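Long-range contact in exodeoxyribonuclease III (Methanosarcina mazei, PDB 5J8N), which probably cuts DNA at abasic sites and trims double-stranded DNA from 3' ends as a metal-dependent nuclease of the exonuclease III family: residues V106-Y111 / K144-C149. The protein carries 3 engineered substitutions. Sequence-based numbering, arbitrary orientation.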
# COMPACT_ATOMS: atom_id res chain seq x y z
N VAL A 106 -13.17 -2.51 6.60
CA VAL A 106 -12.26 -3.57 6.17
C VAL A 106 -10.98 -2.95 5.62
O VAL A 106 -11.08 -2.07 4.74
CB VAL A 106 -12.90 -4.43 5.09
CG1 VAL A 106 -11.92 -5.46 4.52
CG2 VAL A 106 -14.19 -5.14 5.64
N LEU A 107 -9.80 -3.40 6.08
CA LEU A 107 -8.54 -2.92 5.57
C LEU A 107 -7.83 -3.96 4.74
O LEU A 107 -7.61 -5.09 5.21
CB LEU A 107 -7.64 -2.53 6.72
CG LEU A 107 -6.24 -2.06 6.36
CD1 LEU A 107 -6.23 -0.76 5.51
CD2 LEU A 107 -5.42 -1.80 7.65
N LEU A 108 -7.50 -3.60 3.51
CA LEU A 108 -6.70 -4.48 2.63
C LEU A 108 -5.35 -3.83 2.44
O LEU A 108 -5.28 -2.71 1.91
CB LEU A 108 -7.40 -4.69 1.26
CG LEU A 108 -8.87 -5.16 1.34
CD1 LEU A 108 -9.40 -5.34 -0.08
CD2 LEU A 108 -9.05 -6.43 2.20
N ASN A 109 -4.30 -4.53 2.84
CA ASN A 109 -2.93 -4.06 2.74
C ASN A 109 -2.25 -4.85 1.62
O ASN A 109 -2.17 -6.08 1.72
CB ASN A 109 -2.26 -4.28 4.09
CG ASN A 109 -0.77 -3.92 4.08
OD1 ASN A 109 -0.33 -3.25 3.15
ND2 ASN A 109 -0.02 -4.30 5.13
N ILE A 110 -1.81 -4.18 0.57
CA ILE A 110 -1.39 -4.88 -0.65
C ILE A 110 -0.08 -4.38 -1.24
O ILE A 110 0.12 -3.16 -1.35
CB ILE A 110 -2.50 -4.76 -1.74
CG1 ILE A 110 -3.88 -5.15 -1.15
CG2 ILE A 110 -2.16 -5.63 -2.98
CD1 ILE A 110 -5.02 -4.99 -2.14
N TYR A 111 0.78 -5.32 -1.59
CA TYR A 111 1.98 -5.05 -2.37
C TYR A 111 1.70 -5.55 -3.79
O TYR A 111 1.86 -6.73 -4.10
CB TYR A 111 3.21 -5.79 -1.75
CG TYR A 111 4.48 -5.61 -2.49
CD1 TYR A 111 4.85 -4.39 -3.01
CD2 TYR A 111 5.32 -6.70 -2.71
CE1 TYR A 111 6.03 -4.23 -3.76
CE2 TYR A 111 6.55 -6.52 -3.41
CZ TYR A 111 6.87 -5.28 -3.94
OH TYR A 111 8.03 -5.10 -4.65
N LYS A 144 -19.59 -3.61 2.79
CA LYS A 144 -18.41 -3.29 3.54
C LYS A 144 -17.96 -1.89 3.20
O LYS A 144 -18.14 -1.41 2.07
CB LYS A 144 -17.27 -4.28 3.25
CG LYS A 144 -17.55 -5.72 3.63
CD LYS A 144 -17.95 -5.86 5.05
CE LYS A 144 -18.05 -7.33 5.42
NZ LYS A 144 -18.52 -7.55 6.83
N LYS A 145 -17.27 -1.26 4.16
CA LYS A 145 -16.51 -0.01 3.95
C LYS A 145 -15.09 -0.43 3.76
O LYS A 145 -14.52 -1.04 4.68
CB LYS A 145 -16.68 0.93 5.17
CG LYS A 145 -18.11 1.57 5.24
CD LYS A 145 -18.77 1.29 6.60
CE LYS A 145 -18.32 2.32 7.63
NZ LYS A 145 -18.54 1.94 9.10
N LEU A 146 -14.50 -0.14 2.61
CA LEU A 146 -13.18 -0.63 2.25
C LEU A 146 -12.14 0.43 2.27
O LEU A 146 -12.30 1.48 1.63
CB LEU A 146 -13.21 -1.23 0.84
CG LEU A 146 -14.03 -2.52 0.80
CD1 LEU A 146 -14.56 -2.79 -0.59
CD2 LEU A 146 -13.19 -3.68 1.29
N VAL A 147 -11.01 0.15 2.93
CA VAL A 147 -9.82 0.97 2.88
C VAL A 147 -8.76 0.07 2.27
O VAL A 147 -8.55 -1.05 2.77
CB VAL A 147 -9.39 1.43 4.29
CG1 VAL A 147 -8.09 2.22 4.22
CG2 VAL A 147 -10.45 2.24 4.89
N ILE A 148 -8.12 0.51 1.19
CA ILE A 148 -7.11 -0.28 0.52
C ILE A 148 -5.85 0.51 0.46
O ILE A 148 -5.78 1.57 -0.17
CB ILE A 148 -7.54 -0.65 -0.93
CG1 ILE A 148 -8.89 -1.40 -0.87
CG2 ILE A 148 -6.47 -1.50 -1.61
CD1 ILE A 148 -10.01 -0.65 -1.60
N CYS A 149 -4.80 0.02 1.11
CA CYS A 149 -3.55 0.81 1.06
C CYS A 149 -2.46 -0.07 0.49
O CYS A 149 -2.41 -1.31 0.69
CB CYS A 149 -3.14 1.31 2.44
SG CYS A 149 -2.86 0.06 3.72
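Strands 106-111 and 146-149 are the two parallel strands of a beta-alpha-beta unit whose connection contains helix 119-141, within the DNase I-like fold; their short axes run 16° apart and approach to 4.8 Å. The parallel assignment rests on the backbone bonding. V106 N donates to K145 O at 2.8 Å and V106 O accepts from V147 N; L108 repeats this with V147 O and C149 N, and I110 N closes the series on C149 O. The other four bonds are of similar length, and all five are almost straight, with N-H...O angles of 157° or more and each donor nearly along the C=O axis. Weaker CA-H...O contacts supplement them, the shortest from I148 CA to L108 O at 3.3 Å.

The apolar contacts divide between two faces. On the face bearing V106, L108, I110, L146 and I148, L146 CD2 meets V106 CB and CG1, each at 3.9 Å. I148 serves two neighbours: CG1, anti to the carbonyl carbon, lies alongside L108 CD1, while CG2, anti to the backbone N, meets I110 CD1 at 3.8 Å. An alanine at I148 would probably loosen the packing of L108 and I110, since both branch contacts would be lost. Helix 119-141 covers part of this face, touching I110 through F128 and F132 and L146 through L139.

The other face carries L107, N109, V147 and C149, where L107, N109 and C149 touch strand 33-37. N109 is buried, its OD1 hydrogen-bonded to Q37 NE2 and its ND2 to T73 OG1. Y111, a predicted active-site residue, lies beyond the pairing with strand 146-149. L107 CD1 joins two residues of the partner strand, lying 3.7 Å from V147 CG1 and 3.9 Å from C149 SG.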